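Local structure of A rubisco-like protein (3NWR) at residues Glu12-Glu16 / Leu134-Tyr138; Val183-Glu188 / Glu218-Tyr222; Met243-Ala247 / Ser272-Thr277; Val258-Trp264 / His282-Tyr288. The protein is a RuBisCO-like protein with the large-chain fold of ribulose bisphosphate carboxylase and a TIM-barrel domain, and probably acts as a lyase. Residues are numbered along the deposited sequence.

In the fold
Contact 1 belongs to the N-terminal domain, where one end of the antiparallel sheet meets a short helix; contacts 2, 3 and 4 lie in the parallel β/α barrel. Contact 4 is the deep one, its centre about 8 Å from that of the chain, and is made of strand hydrogen bonds and others from buried asparagine and tryptophan side chains. Contacts 2 and 3 are outer-layer helix pairs with nearly equal crossings: contact 2 is joined by one cross-helix salt bridge and a tyrosine packed on a cysteine, contact 3, more buried, by arginine hydrogen bonds around a leucine. Contacts 3 and 4 touch through Ala247 and Val258, and both reach the second subunit. Contact 1, partly exposed, relies on packing and bridging waters.

Contact 1 of 4, residues Glu12-Glu16 / Leu134-Tyr138; sequences EDTLE and LPASY
Pro135 is the main bump here. Its ring, puckered C-gamma exo, points at residues 12-16 and sets CG 3.2 Å from Thr14 O and 3.9 Å from Glu12 O, filling the hollow beneath the bend that leads into the strand beginning at Thr14. The nearest CA pairs are Leu15 with Leu134 at 4.9 Å and Glu12 with Pro135 at 5.6 Å. Residues 14-16 are extended; Pro135 is the N-cap residue of helix 136-139, whose first turn holds a weak bond of 3.1 Å from Tyr138 N to Pro135 O. The arrangement closes one end of the antiparallel sheet of the RuBisCO N-terminal domain, where strand 126-133, neighbour of 14-23, leaves for the helix. Leu15, with chi1 and chi2 both p, fits the hollow between Leu134, Pro135 and Tyr138: CB lies 4.1 Å from Leu134 CD1, and CD2 lies 4.0 Å from Tyr138 CE2. Leu110 and Val114 of helix 107-114 also pack on Leu15, while Tyr138 (chi1 t) hydrogen-bonds through OH to Asp104 O. Two waters fill the outer gap: one donates to Glu12 O (2.7 Å) and hydrogen-bonds Ser137 OG (2.7 Å); the other accepts from Ser137 N (2.9 Å) and donates weakly to Glu12 OE2 (3.4 Å).

Contact 2 of 4, residues Val183-Glu188 / Glu218-Tyr222; sequences VRELCE and EVRRY
Two helical segments run nearly parallel, axes 9.6 Å apart and crossing at -29°, with Arg184 beside Glu218 (CA-CA 5.8 Å) and Cys187 beside Tyr222 (7.1 Å). Val183 (t) opens the interface, its CG1 3.8 Å from Val219 CG2. Arg184 (chi1 t, chi2 p) reaches across so that NE forms a salt bridge with Glu218 OE1 at 3.5 Å, although its NH2 also comes 3.6 Å from the like-charged Arg221 NE. Helices 176-189 and 208-226 belong to the outer layer of the β/α barrel, the second leading into strand 233-235. One turn on, Cys187 (m) places CB over the face of the Tyr222 ring, a CH-pi contact 3.6 Å from the centroid, with SG 4.6 Å from that centroid in an oblique sulfur-aromatic contact. Glu188 (m, m) completes a salt-bridge network, OE2 being modelled 2.6 Å from Arg184 NH1, a less certain position. Tyr222 (t) hydrogen-bonds Arg228 through OH, and a water 2.6 Å from Tyr222 OH donates to Glu188 O at 3.3 Å.

Contact 3 of 4, residues Met243-Ala247 / Ser272-Thr277; sequences MRRHA and SLRRTT
This is near-parallel packing of two helices in the outer layer of the β/α barrel, fastened by one long arginine. The axes of 243-247 and 272-276 approach to 10.3 Å and cross at -28°; Arg244 lies beside Leu273 (CA-CA 6.4 Å) and Ala247 beside Thr277 (6.6 Å). Leu273 (chi1 t, chi2 p) fills the groove between helices, with CD1 4.1 Å from Ala247 CB and 4.2 Å from Arg244 CG, and CD2 4.4 Å from Met243 SD. Arg244 (m, t, t) extends past it to Thr276 and Ser272: NE donates to Thr276 OG1 at 2.9 Å, NH2 weakly to Ser272 O at 3.0 Å. Its guanidinium also pairs with Asp241 of the second subunit, which salt-bridges Arg275 too. A water 2.9 Å from Thr277 OG1 donates weakly to Ala247 O at 2.8 Å. Helix 240-252 precedes strand 257-261 and helix 267-276 precedes strand 280-284, so the pair lies outside these two adjacent barrel strands, with Ala247 packed on Val258 beneath it.

Contact 4 of 4, residues Val258-Trp264 / His282-Tyr288; sequences VMASINW and HAHRNGY
Main-chain hydrogen bonds join strands 258-261 and 282-284 in parallel, axes 4.8 Å apart at 25°, pairing Met259 with His282, Ala260 with Ala283 and Ser261 with His284. They run from His282 N to Val258 O (2.9 Å), Ala260 N to His282 O (3.1 Å), His284 N to Ala260 O (2.9 Å) and Ile262 N to His284 O (3.1 Å), where 262-264 turns helical. Side-chain bonds fasten the strand ends: Asn286 ND2 donates to Ser261 OG (3.0 Å) and His284 ND1 (3.0 Å), Trp264 NE1 to Asn286 OD1 (2.9 Å) and Asn263 ND2 to Asn286 O (2.9 Å), while Asn263 OD1 hydrogen-bonds Tyr304 OH. A water links Asn263 N to the O atoms of His284 and Asn286. Arg285-Tyr288 is a type II turn with Gly287 at phi 107°, where a CB would clash with Trp264 CZ2. Ile262 CG2 packs 3.6 Å from Ala283 CB; Met259 CE comes 3.8 Å from His284 CB. Met259, Ser261, His282 and His284 share a sheet face; His282 hydrogen-bonds His315 and His317, and His284 touches Glu198, three residues after carboxylated Lys195 in sequence, consistent with the catalytic end of a RuBisCO barrel. Strand 233-235 flanks Met259, and helix 301-309 packs on Ile262 and Arg285.

Contact 1 of 4, residues Glu12-Glu16 / Leu134-Tyr138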
loop_
_atom_site.group_PDB
_atom_site.type_symbol
_atom_site.label_atom_id
_atom_site.label_comp_id
_atom_site.label_asym_id
_atom_site.label_seq_id
_atom_site.Cartn_x
_atom_site.Cartn_y
_atom_site.Cartn_z
ATOM N N GLU A 12 -18.571 -8.821 20.434
ATOM C CA GLU A 12 -17.849 -9.924 19.809
ATOM C C GLU A 12 -18.225 -10.119 18.340
ATOM O O GLU A 12 -17.546 -10.845 17.619
ATOM C CB GLU A 12 -18.071 -11.225 20.587
ATOM C CG GLU A 12 -16.910 -11.608 21.494
ATOM C CD GLU A 12 -17.309 -12.611 22.560
ATOM O OE1 GLU A 12 -18.508 -12.658 22.913
ATOM O OE2 GLU A 12 -16.425 -13.345 23.053
ATOM N N ASP A 13 -19.307 -9.476 17.906
ATOM C CA ASP A 13 -19.758 -9.573 16.518
ATOM C C ASP A 13 -19.381 -8.336 15.704
ATOM O O ASP A 13 -19.809 -8.183 14.555
ATOM C CB ASP A 13 -21.276 -9.803 16.454
ATOM C CG ASP A 13 -21.694 -11.118 17.089
ATOM O OD1 ASP A 13 -22.720 -11.136 17.804
ATOM O OD2 ASP A 13 -20.995 -12.131 16.880
ATOM N N THR A 14 -18.587 -7.453 16.303
ATOM C CA THR A 14 -18.169 -6.230 15.618
ATOM C C THR A 14 -16.691 -5.957 15.829
ATOM O O THR A 14 -16.061 -6.526 16.709
ATOM C CB THR A 14 -18.927 -4.986 16.125
ATOM O OG1 THR A 14 -18.565 -4.727 17.490
ATOM C CG2 THR A 14 -20.426 -5.177 16.022
ATOM N N LEU A 15 -16.141 -5.079 14.998
ATOM C CA LEU A 15 -14.882 -4.432 15.323
ATOM C C LEU A 15 -15.122 -2.926 15.296
ATOM O O LEU A 15 -16.133 -2.453 14.768
ATOM C CB LEU A 15 -13.765 -4.841 14.350
ATOM C CG LEU A 15 -13.972 -4.478 12.877
ATOM C CD1 LEU A 15 -13.612 -3.014 12.592
ATOM C CD2 LEU A 15 -13.147 -5.419 12.004
ATOM N N GLU A 16 -14.203 -2.171 15.876
ATOM C CA GLU A 16 -14.313 -0.725 15.870
ATOM C C GLU A 16 -13.102 -0.064 15.222
ATOM O O GLU A 16 -11.977 -0.555 15.317
ATOM C CB GLU A 16 -14.524 -0.193 17.282
ATOM C CG GLU A 16 -15.854 -0.642 17.856
ATOM C CD GLU A 16 -16.077 -0.177 19.274
ATOM O OE1 GLU A 16 -15.231 0.578 19.810
ATOM O OE2 GLU A 16 -17.111 -0.573 19.850
ATOM N N LEU A 134 -10.242 -5.085 17.713
ATOM C CA LEU A 134 -10.802 -6.354 17.272
ATOM C C LEU A 134 -11.026 -7.281 18.463
ATOM O O LEU A 134 -10.212 -7.313 19.384
ATOM C CB LEU A 134 -9.839 -7.033 16.286
ATOM C CG LEU A 134 -9.895 -6.605 14.806
ATOM C CD1 LEU A 134 -9.660 -5.119 14.627
ATOM C CD2 LEU A 134 -8.881 -7.390 13.979
ATOM N N PRO A 135 -12.124 -8.051 18.442
ATOM C CA PRO A 135 -12.317 -9.071 19.481
ATOM C C PRO A 135 -11.268 -10.155 19.352
ATOM O O PRO A 135 -10.824 -10.457 18.243
ATOM C CB PRO A 135 -13.698 -9.665 19.154
ATOM C CG PRO A 135 -14.353 -8.702 18.218
ATOM C CD PRO A 135 -13.238 -8.008 17.482
ATOM N N ALA A 136 -10.875 -10.741 20.479
ATOM C CA ALA A 136 -9.902 -11.824 20.475
ATOM C C ALA A 136 -10.318 -12.989 19.578
ATOM O O ALA A 136 -9.490 -13.572 18.879
ATOM C CB ALA A 136 -9.662 -12.317 21.905
ATOM N N SER A 137 -11.600 -13.340 19.609
ATOM C CA SER A 137 -12.091 -14.465 18.818
ATOM C C SER A 137 -11.954 -14.215 17.317
ATOM O O SER A 137 -11.802 -15.149 16.534
ATOM C CB SER A 137 -13.546 -14.787 19.179
ATOM O OG SER A 137 -14.400 -13.668 18.987
ATOM N N TYR A 138 -12.014 -12.949 16.922
ATOM C CA TYR A 138 -11.802 -12.588 15.522
ATOM C C TYR A 138 -10.306 -12.600 15.192
ATOM O O TYR A 138 -9.883 -13.165 14.176
ATOM C CB TYR A 138 -12.410 -11.213 15.246
ATOM C CG TYR A 138 -12.388 -10.762 13.802
ATOM C CD1 TYR A 138 -13.014 -11.503 12.799
ATOM C CD2 TYR A 138 -11.778 -9.559 13.446
ATOM C CE1 TYR A 138 -13.013 -11.065 11.471
ATOM C CE2 TYR A 138 -11.766 -9.121 12.126
ATOM C CZ TYR A 138 -12.383 -9.879 11.148
ATOM O OH TYR A 138 -12.383 -9.441 9.837
HETATM O O HOH W 1 -13.396 -12.543 21.804
HETATM O O HOH W 2 -15.370 -12.311 16.841
#

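Contact 2 of 4, residues Val183-Glu188 / Glu218-Tyr222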
loop_
_atom_site.group_PDB
_atom_site.type_symbol
_atom_site.label_atom_id
_atom_site.label_comp_id
_atom_site.label_asym_id
_atom_site.label_seq_id
_atom_site.Cartn_x
_atom_site.Cartn_y
_atom_site.Cartn_z
ATOM N N VAL A 183 29.685 -9.542 6.115
ATOM C CA VAL A 183 28.906 -10.168 7.174
ATOM C C VAL A 183 29.806 -10.857 8.207
ATOM O O VAL A 183 29.556 -10.778 9.403
ATOM C CB VAL A 183 27.863 -11.136 6.596
ATOM C CG1 VAL A 183 27.322 -12.060 7.671
ATOM C CG2 VAL A 183 26.743 -10.349 5.956
ATOM N N ARG A 184 30.863 -11.517 7.740
ATOM C CA ARG A 184 31.837 -12.120 8.651
ATOM C C ARG A 184 32.414 -11.083 9.618
ATOM O O ARG A 184 32.474 -11.317 10.828
ATOM C CB ARG A 184 32.951 -12.812 7.864
ATOM C CG ARG A 184 34.045 -13.436 8.729
ATOM C CD ARG A 184 33.469 -14.342 9.803
ATOM N NE ARG A 184 34.356 -15.470 10.093
ATOM C CZ ARG A 184 34.348 -16.161 11.227
ATOM N NH1 ARG A 184 33.512 -15.827 12.195
ATOM N NH2 ARG A 184 35.181 -17.183 11.399
ATOM N N GLU A 185 32.813 -9.933 9.084
ATOM C CA GLU A 185 33.366 -8.861 9.912
ATOM C C GLU A 185 32.339 -8.333 10.906
ATOM O O GLU A 185 32.671 -8.058 12.053
ATOM C CB GLU A 185 33.881 -7.712 9.046
ATOM C CG GLU A 185 35.017 -8.089 8.105
ATOM C CD GLU A 185 35.273 -7.031 7.042
ATOM O OE1 GLU A 185 34.579 -5.991 7.051
ATOM O OE2 GLU A 185 36.169 -7.240 6.195
ATOM N N LEU A 186 31.092 -8.190 10.464
ATOM C CA LEU A 186 30.036 -7.696 11.344
ATOM C C LEU A 186 29.766 -8.684 12.486
ATOM O O LEU A 186 29.566 -8.283 13.631
ATOM C CB LEU A 186 28.752 -7.411 10.548
ATOM C CG LEU A 186 28.869 -6.365 9.432
ATOM C CD1 LEU A 186 27.580 -6.246 8.612
ATOM C CD2 LEU A 186 29.273 -4.999 10.008
ATOM N N CYS A 187 29.766 -9.978 12.175
ATOM C CA CYS A 187 29.639 -11.001 13.203
ATOM C C CYS A 187 30.762 -10.868 14.234
ATOM O O CYS A 187 30.517 -10.862 15.438
ATOM C CB CYS A 187 29.684 -12.402 12.587
ATOM S SG CYS A 187 28.211 -12.881 11.646
ATOM N N GLU A 188 31.993 -10.774 13.743
ATOM C CA GLU A 188 33.163 -10.686 14.617
ATOM C C GLU A 188 33.121 -9.433 15.492
ATOM O O GLU A 188 33.641 -9.430 16.614
ATOM C CB GLU A 188 34.450 -10.711 13.792
ATOM C CG GLU A 188 34.658 -12.003 13.012
ATOM C CD GLU A 188 35.144 -13.156 13.872
ATOM O OE1 GLU A 188 35.439 -12.945 15.070
ATOM O OE2 GLU A 188 35.241 -14.282 13.340
ATOM N N GLU A 218 29.509 -18.180 6.026
ATOM C CA GLU A 218 30.232 -17.399 7.019
ATOM C C GLU A 218 29.531 -17.405 8.370
ATOM O O GLU A 218 30.173 -17.547 9.404
ATOM C CB GLU A 218 30.444 -15.961 6.533
ATOM C CG GLU A 218 31.393 -15.848 5.349
ATOM C CD GLU A 218 32.846 -16.063 5.740
ATOM O OE1 GLU A 218 33.137 -16.218 6.945
ATOM O OE2 GLU A 218 33.696 -16.070 4.831
ATOM N N VAL A 219 28.211 -17.265 8.365
ATOM C CA VAL A 219 27.455 -17.206 9.606
ATOM C C VAL A 219 27.547 -18.524 10.374
ATOM O O VAL A 219 27.733 -18.528 11.589
ATOM C CB VAL A 219 25.988 -16.811 9.337
ATOM C CG1 VAL A 219 25.163 -16.874 10.607
ATOM C CG2 VAL A 219 25.942 -15.413 8.729
ATOM N N ARG A 220 27.430 -19.639 9.655
ATOM C CA ARG A 220 27.541 -20.965 10.267
ATOM C C ARG A 220 28.930 -21.168 10.865
ATOM O O ARG A 220 29.072 -21.624 12.000
ATOM C CB ARG A 220 27.229 -22.071 9.245
ATOM C CG ARG A 220 25.762 -22.115 8.773
ATOM C CD ARG A 220 25.440 -23.348 7.894
ATOM N NE ARG A 220 26.344 -23.491 6.752
ATOM C CZ ARG A 220 26.067 -23.128 5.500
ATOM N NH1 ARG A 220 24.889 -22.602 5.184
ATOM N NH2 ARG A 220 26.972 -23.311 4.544
ATOM N N ARG A 221 29.957 -20.811 10.106
ATOM C CA ARG A 221 31.319 -20.955 10.597
ATOM C C ARG A 221 31.569 -20.044 11.797
ATOM O O ARG A 221 32.276 -20.416 12.733
ATOM C CB ARG A 221 32.339 -20.668 9.504
ATOM C CG ARG A 221 33.751 -20.915 9.995
ATOM C CD ARG A 221 34.822 -20.480 9.016
ATOM N NE ARG A 221 36.075 -20.199 9.716
ATOM C CZ ARG A 221 37.185 -19.785 9.119
ATOM N NH1 ARG A 221 37.203 -19.610 7.806
ATOM N NH2 ARG A 221 38.271 -19.546 9.834
ATOM N N TYR A 222 30.987 -18.849 11.780
ATOM C CA TYR A 222 31.147 -17.955 12.916
ATOM C C TYR A 222 30.514 -18.548 14.178
ATOM O O TYR A 222 31.092 -18.462 15.257
ATOM C CB TYR A 222 30.591 -16.551 12.637
ATOM C CG TYR A 222 30.626 -15.672 13.865
ATOM C CD1 TYR A 222 31.819 -15.110 14.313
ATOM C CD2 TYR A 222 29.470 -15.428 14.598
ATOM C CE1 TYR A 222 31.849 -14.318 15.442
ATOM C CE2 TYR A 222 29.493 -14.640 15.726
ATOM C CZ TYR A 222 30.682 -14.083 16.145
ATOM O OH TYR A 222 30.711 -13.298 17.277
HETATM O O HOH W 3 32.877 -12.209 18.202
#

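Contact 3 of 4, residues Met243-Ala247 / Ser272-Thr277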
loop_
_atom_site.group_PDB
_atom_site.type_symbol
_atom_site.label_atom_id
_atom_site.label_comp_id
_atom_site.label_asym_id
_atom_site.label_seq_id
_atom_site.Cartn_x
_atom_site.Cartn_y
_atom_site.Cartn_z
ATOM N N MET A 243 9.115 -15.698 -3.550
ATOM C CA MET A 243 9.403 -15.529 -2.123
ATOM C C MET A 243 9.391 -16.835 -1.364
ATOM O O MET A 243 10.218 -17.044 -0.473
ATOM C CB MET A 243 8.432 -14.561 -1.444
ATOM C CG MET A 243 8.715 -13.119 -1.748
ATOM S SD MET A 243 8.087 -12.021 -0.442
ATOM C CE MET A 243 6.344 -12.258 -0.670
ATOM N N ARG A 244 8.439 -17.705 -1.681
ATOM C CA ARG A 244 8.390 -19.007 -1.030
ATOM C C ARG A 244 9.629 -19.825 -1.359
ATOM O O ARG A 244 10.190 -20.479 -0.477
ATOM C CB ARG A 244 7.119 -19.780 -1.405
ATOM C CG ARG A 244 5.897 -19.373 -0.573
ATOM C CD ARG A 244 4.628 -20.091 -1.019
ATOM N NE ARG A 244 3.601 -20.054 0.024
ATOM C CZ ARG A 244 2.294 -20.161 -0.194
ATOM N NH1 ARG A 244 1.830 -20.296 -1.433
ATOM N NH2 ARG A 244 1.446 -20.125 0.824
ATOM N N ARG A 245 10.061 -19.790 -2.618
ATOM C CA ARG A 245 11.297 -20.479 -2.994
ATOM C C ARG A 245 12.485 -19.894 -2.235
ATOM O O ARG A 245 13.345 -20.636 -1.759
ATOM C CB ARG A 245 11.536 -20.415 -4.506
ATOM C CG ARG A 245 10.525 -21.226 -5.304
ATOM C CD ARG A 245 10.905 -21.338 -6.779
ATOM N NE ARG A 245 10.958 -20.050 -7.469
ATOM C CZ ARG A 245 9.925 -19.472 -8.084
ATOM N NH1 ARG A 245 8.730 -20.053 -8.093
ATOM N NH2 ARG A 245 10.088 -18.304 -8.691
ATOM N N HIS A 246 12.543 -18.568 -2.128
ATOM C CA HIS A 246 13.638 -17.926 -1.407
ATOM C C HIS A 246 13.640 -18.341 0.063
ATOM O O HIS A 246 14.691 -18.588 0.641
ATOM C CB HIS A 246 13.542 -16.397 -1.460
ATOM C CG HIS A 246 13.555 -15.811 -2.838
ATOM N ND1 HIS A 246 14.152 -16.424 -3.922
ATOM C CD2 HIS A 246 13.062 -14.635 -3.295
ATOM C CE1 HIS A 246 14.009 -15.657 -4.989
ATOM N NE2 HIS A 246 13.354 -14.564 -4.635
ATOM N N ALA A 247 12.461 -18.392 0.668
ATOM C CA ALA A 247 12.362 -18.742 2.081
ATOM C C ALA A 247 12.787 -20.191 2.321
ATOM O O ALA A 247 13.441 -20.497 3.330
ATOM C CB ALA A 247 10.937 -18.489 2.596
ATOM N N SER A 272 0.039 -15.657 3.230
ATOM C CA SER A 272 0.332 -16.952 2.626
ATOM C C SER A 272 1.765 -17.401 2.935
ATOM O O SER A 272 1.991 -18.558 3.280
ATOM C CB SER A 272 0.080 -16.921 1.118
ATOM O OG SER A 272 -1.315 -16.882 0.863
ATOM N N LEU A 273 2.720 -16.482 2.832
ATOM C CA LEU A 273 4.115 -16.793 3.133
ATOM C C LEU A 273 4.244 -17.249 4.576
ATOM O O LEU A 273 4.979 -18.184 4.874
ATOM C CB LEU A 273 4.997 -15.570 2.904
ATOM C CG LEU A 273 6.459 -15.686 3.335
ATOM C CD1 LEU A 273 7.181 -16.765 2.509
ATOM C CD2 LEU A 273 7.133 -14.335 3.176
ATOM N N ARG A 274 3.533 -16.574 5.474
ATOM C CA ARG A 274 3.581 -16.901 6.901
ATOM C C ARG A 274 3.224 -18.353 7.162
ATOM O O ARG A 274 3.810 -18.992 8.051
ATOM C CB ARG A 274 2.619 -16.001 7.676
ATOM C CG ARG A 274 2.291 -16.476 9.099
ATOM C CD ARG A 274 3.390 -16.095 10.109
ATOM N NE ARG A 274 4.622 -16.858 9.918
ATOM C CZ ARG A 274 5.764 -16.653 10.574
ATOM N NH1 ARG A 274 5.887 -15.689 11.501
ATOM N NH2 ARG A 274 6.791 -17.443 10.301
ATOM N N ARG A 275 2.258 -18.875 6.412
ATOM C CA ARG A 275 1.804 -20.242 6.637
ATOM C C ARG A 275 2.811 -21.295 6.185
ATOM O O ARG A 275 2.779 -22.428 6.661
ATOM C CB ARG A 275 0.460 -20.487 5.954
ATOM C CG ARG A 275 -0.723 -19.850 6.655
ATOM C CD ARG A 275 -2.022 -20.503 6.185
ATOM N NE ARG A 275 -2.108 -20.469 4.732
ATOM C CZ ARG A 275 -2.547 -19.422 4.045
ATOM N NH1 ARG A 275 -2.956 -18.333 4.689
ATOM N NH2 ARG A 275 -2.578 -19.465 2.722
ATOM N N THR A 276 3.701 -20.936 5.269
ATOM C CA THR A 276 4.624 -21.932 4.722
ATOM C C THR A 276 6.081 -21.804 5.187
ATOM O O THR A 276 6.885 -22.700 4.924
ATOM C CB THR A 276 4.539 -22.012 3.177
ATOM O OG1 THR A 276 4.753 -20.714 2.613
ATOM C CG2 THR A 276 3.170 -22.514 2.755
ATOM N N THR A 277 6.435 -20.718 5.868
ATOM C CA THR A 277 7.788 -20.632 6.421
ATOM C C THR A 277 7.826 -20.658 7.943
ATOM O O THR A 277 7.054 -19.962 8.611
ATOM C CB THR A 277 8.586 -19.418 5.921
ATOM O OG1 THR A 277 9.929 -19.505 6.425
ATOM C CG2 THR A 277 7.970 -18.134 6.411
HETATM O O HOH W 4 11.483 -21.577 5.020
#

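Contact 4 of 4, residues Val258-Trp264 / His282-Tyr288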
loop_
_atom_site.group_PDB
_atom_site.type_symbol
_atom_site.label_atom_id
_atom_site.label_comp_id
_atom_site.label_asym_id
_atom_site.label_seq_id
_atom_site.Cartn_x
_atom_site.Cartn_y
_atom_site.Cartn_z
ATOM N N VAL A 258 13.670 -14.268 7.509
ATOM C CA VAL A 258 13.508 -13.590 6.226
ATOM C C VAL A 258 12.838 -12.234 6.436
ATOM O O VAL A 258 11.998 -12.071 7.322
ATOM C CB VAL A 258 12.706 -14.423 5.211
ATOM C CG1 VAL A 258 13.508 -15.660 4.803
ATOM C CG2 VAL A 258 11.358 -14.817 5.792
ATOM N N MET A 259 13.231 -11.274 5.611
ATOM C CA MET A 259 12.693 -9.921 5.646
ATOM C C MET A 259 11.849 -9.709 4.394
ATOM O O MET A 259 12.155 -10.254 3.334
ATOM C CB MET A 259 13.860 -8.939 5.659
ATOM C CG MET A 259 13.549 -7.528 5.201
ATOM S SD MET A 259 15.115 -6.620 5.227
ATOM C CE MET A 259 14.667 -5.181 4.256
ATOM N N ALA A 260 10.782 -8.928 4.519
ATOM C CA ALA A 260 9.927 -8.592 3.375
ATOM C C ALA A 260 9.454 -7.150 3.467
ATOM O O ALA A 260 9.152 -6.667 4.558
ATOM C CB ALA A 260 8.723 -9.547 3.300
ATOM N N SER A 261 9.405 -6.471 2.323
ATOM C CA SER A 261 8.841 -5.125 2.242
ATOM C C SER A 261 7.328 -5.262 2.215
ATOM O O SER A 261 6.709 -5.393 1.152
ATOM C CB SER A 261 9.347 -4.410 0.994
ATOM O OG SER A 261 10.738 -4.184 1.104
ATOM N N ILE A 262 6.737 -5.249 3.405
ATOM C CA ILE A 262 5.322 -5.595 3.544
ATOM C C ILE A 262 4.357 -4.803 2.661
ATOM O O ILE A 262 3.420 -5.368 2.115
ATOM C CB ILE A 262 4.863 -5.531 5.013
ATOM C CG1 ILE A 262 5.299 -4.210 5.671
ATOM C CG2 ILE A 262 5.436 -6.732 5.774
ATOM C CD1 ILE A 262 4.679 -3.960 7.077
ATOM N N ASN A 263 4.560 -3.493 2.537
ATOM C CA ASN A 263 3.596 -2.696 1.789
ATOM C C ASN A 263 3.485 -3.128 0.331
ATOM O O ASN A 263 2.401 -3.113 -0.248
ATOM C CB ASN A 263 3.930 -1.215 1.867
ATOM C CG ASN A 263 3.830 -0.688 3.272
ATOM O OD1 ASN A 263 2.856 -0.980 3.987
ATOM N ND2 ASN A 263 4.842 0.065 3.698
ATOM N N TRP A 264 4.614 -3.525 -0.244
ATOM C CA TRP A 264 4.647 -3.848 -1.661
ATOM C C TRP A 264 4.362 -5.320 -1.905
ATOM O O TRP A 264 3.880 -5.704 -2.975
ATOM C CB TRP A 264 6.005 -3.443 -2.241
ATOM C CG TRP A 264 6.438 -2.076 -1.788
ATOM C CD1 TRP A 264 7.612 -1.750 -1.180
ATOM C CD2 TRP A 264 5.683 -0.857 -1.883
ATOM N NE1 TRP A 264 7.642 -0.404 -0.901
ATOM C CE2 TRP A 264 6.474 0.168 -1.324
ATOM C CE3 TRP A 264 4.426 -0.534 -2.394
ATOM C CZ2 TRP A 264 6.042 1.494 -1.260
ATOM C CZ3 TRP A 264 3.997 0.793 -2.325
ATOM C CH2 TRP A 264 4.810 1.780 -1.772
ATOM N N HIS A 282 10.617 -10.792 9.464
ATOM C CA HIS A 282 11.025 -9.422 9.794
ATOM C C HIS A 282 10.363 -8.476 8.789
ATOM O O HIS A 282 10.739 -8.438 7.617
ATOM C CB HIS A 282 12.560 -9.305 9.732
ATOM C CG HIS A 282 13.090 -7.944 10.072
ATOM N ND1 HIS A 282 13.354 -7.546 11.366
ATOM C CD2 HIS A 282 13.430 -6.899 9.280
ATOM C CE1 HIS A 282 13.820 -6.308 11.359
ATOM N NE2 HIS A 282 13.867 -5.888 10.107
ATOM N N ALA A 283 9.379 -7.710 9.252
ATOM C CA ALA A 283 8.620 -6.829 8.369
ATOM C C ALA A 283 9.294 -5.474 8.190
ATOM O O ALA A 283 9.500 -4.755 9.171
ATOM C CB ALA A 283 7.199 -6.639 8.923
ATOM N N HIS A 284 9.633 -5.118 6.955
ATOM C CA HIS A 284 10.189 -3.798 6.687
ATOM C C HIS A 284 9.077 -2.931 6.141
ATOM O O HIS A 284 8.436 -3.293 5.157
ATOM C CB HIS A 284 11.363 -3.839 5.699
ATOM C CG HIS A 284 12.180 -2.587 5.726
ATOM N ND1 HIS A 284 11.795 -1.437 5.072
ATOM C CD2 HIS A 284 13.321 -2.278 6.391
ATOM C CE1 HIS A 284 12.679 -0.482 5.305
ATOM N NE2 HIS A 284 13.618 -0.967 6.099
ATOM N N ARG A 285 8.855 -1.780 6.767
ATOM C CA ARG A 285 7.672 -0.989 6.450
ATOM C C ARG A 285 7.899 0.119 5.421
ATOM O O ARG A 285 7.054 1.004 5.278
ATOM C CB ARG A 285 7.061 -0.399 7.734
ATOM C CG ARG A 285 7.840 0.802 8.278
ATOM C CD ARG A 285 7.303 1.317 9.603
ATOM N NE ARG A 285 7.725 2.704 9.783
ATOM C CZ ARG A 285 7.477 3.442 10.863
ATOM N NH1 ARG A 285 6.839 2.924 11.900
ATOM N NH2 ARG A 285 7.855 4.710 10.885
ATOM N N ASN A 286 9.010 0.078 4.690
ATOM C CA ASN A 286 9.277 1.148 3.728
ATOM C C ASN A 286 8.046 1.447 2.875
ATOM O O ASN A 286 7.392 0.531 2.373
ATOM C CB ASN A 286 10.529 0.872 2.864
ATOM C CG ASN A 286 10.335 -0.263 1.877
ATOM O OD1 ASN A 286 9.945 -0.040 0.740
ATOM N ND2 ASN A 286 10.634 -1.492 2.309
ATOM N N GLY A 287 7.724 2.736 2.755
ATOM C CA GLY A 287 6.538 3.176 2.050
ATOM C C GLY A 287 5.484 3.667 3.032
ATOM O O GLY A 287 4.550 4.370 2.640
ATOM N N TYR A 288 5.630 3.301 4.303
ATOM C CA TYR A 288 4.656 3.713 5.312
ATOM C C TYR A 288 4.603 5.244 5.478
ATOM O O TYR A 288 3.566 5.795 5.852
ATOM C CB TYR A 288 4.887 2.995 6.660
ATOM C CG TYR A 288 3.970 3.508 7.746
ATOM C CD1 TYR A 288 2.592 3.329 7.655
ATOM C CD2 TYR A 288 4.472 4.189 8.843
ATOM C CE1 TYR A 288 1.738 3.820 8.629
ATOM C CE2 TYR A 288 3.621 4.681 9.836
ATOM C CZ TYR A 288 2.259 4.486 9.718
ATOM O OH TYR A 288 1.409 4.991 10.687
HETATM O O HOH W 5 7.191 -2.279 2.847
#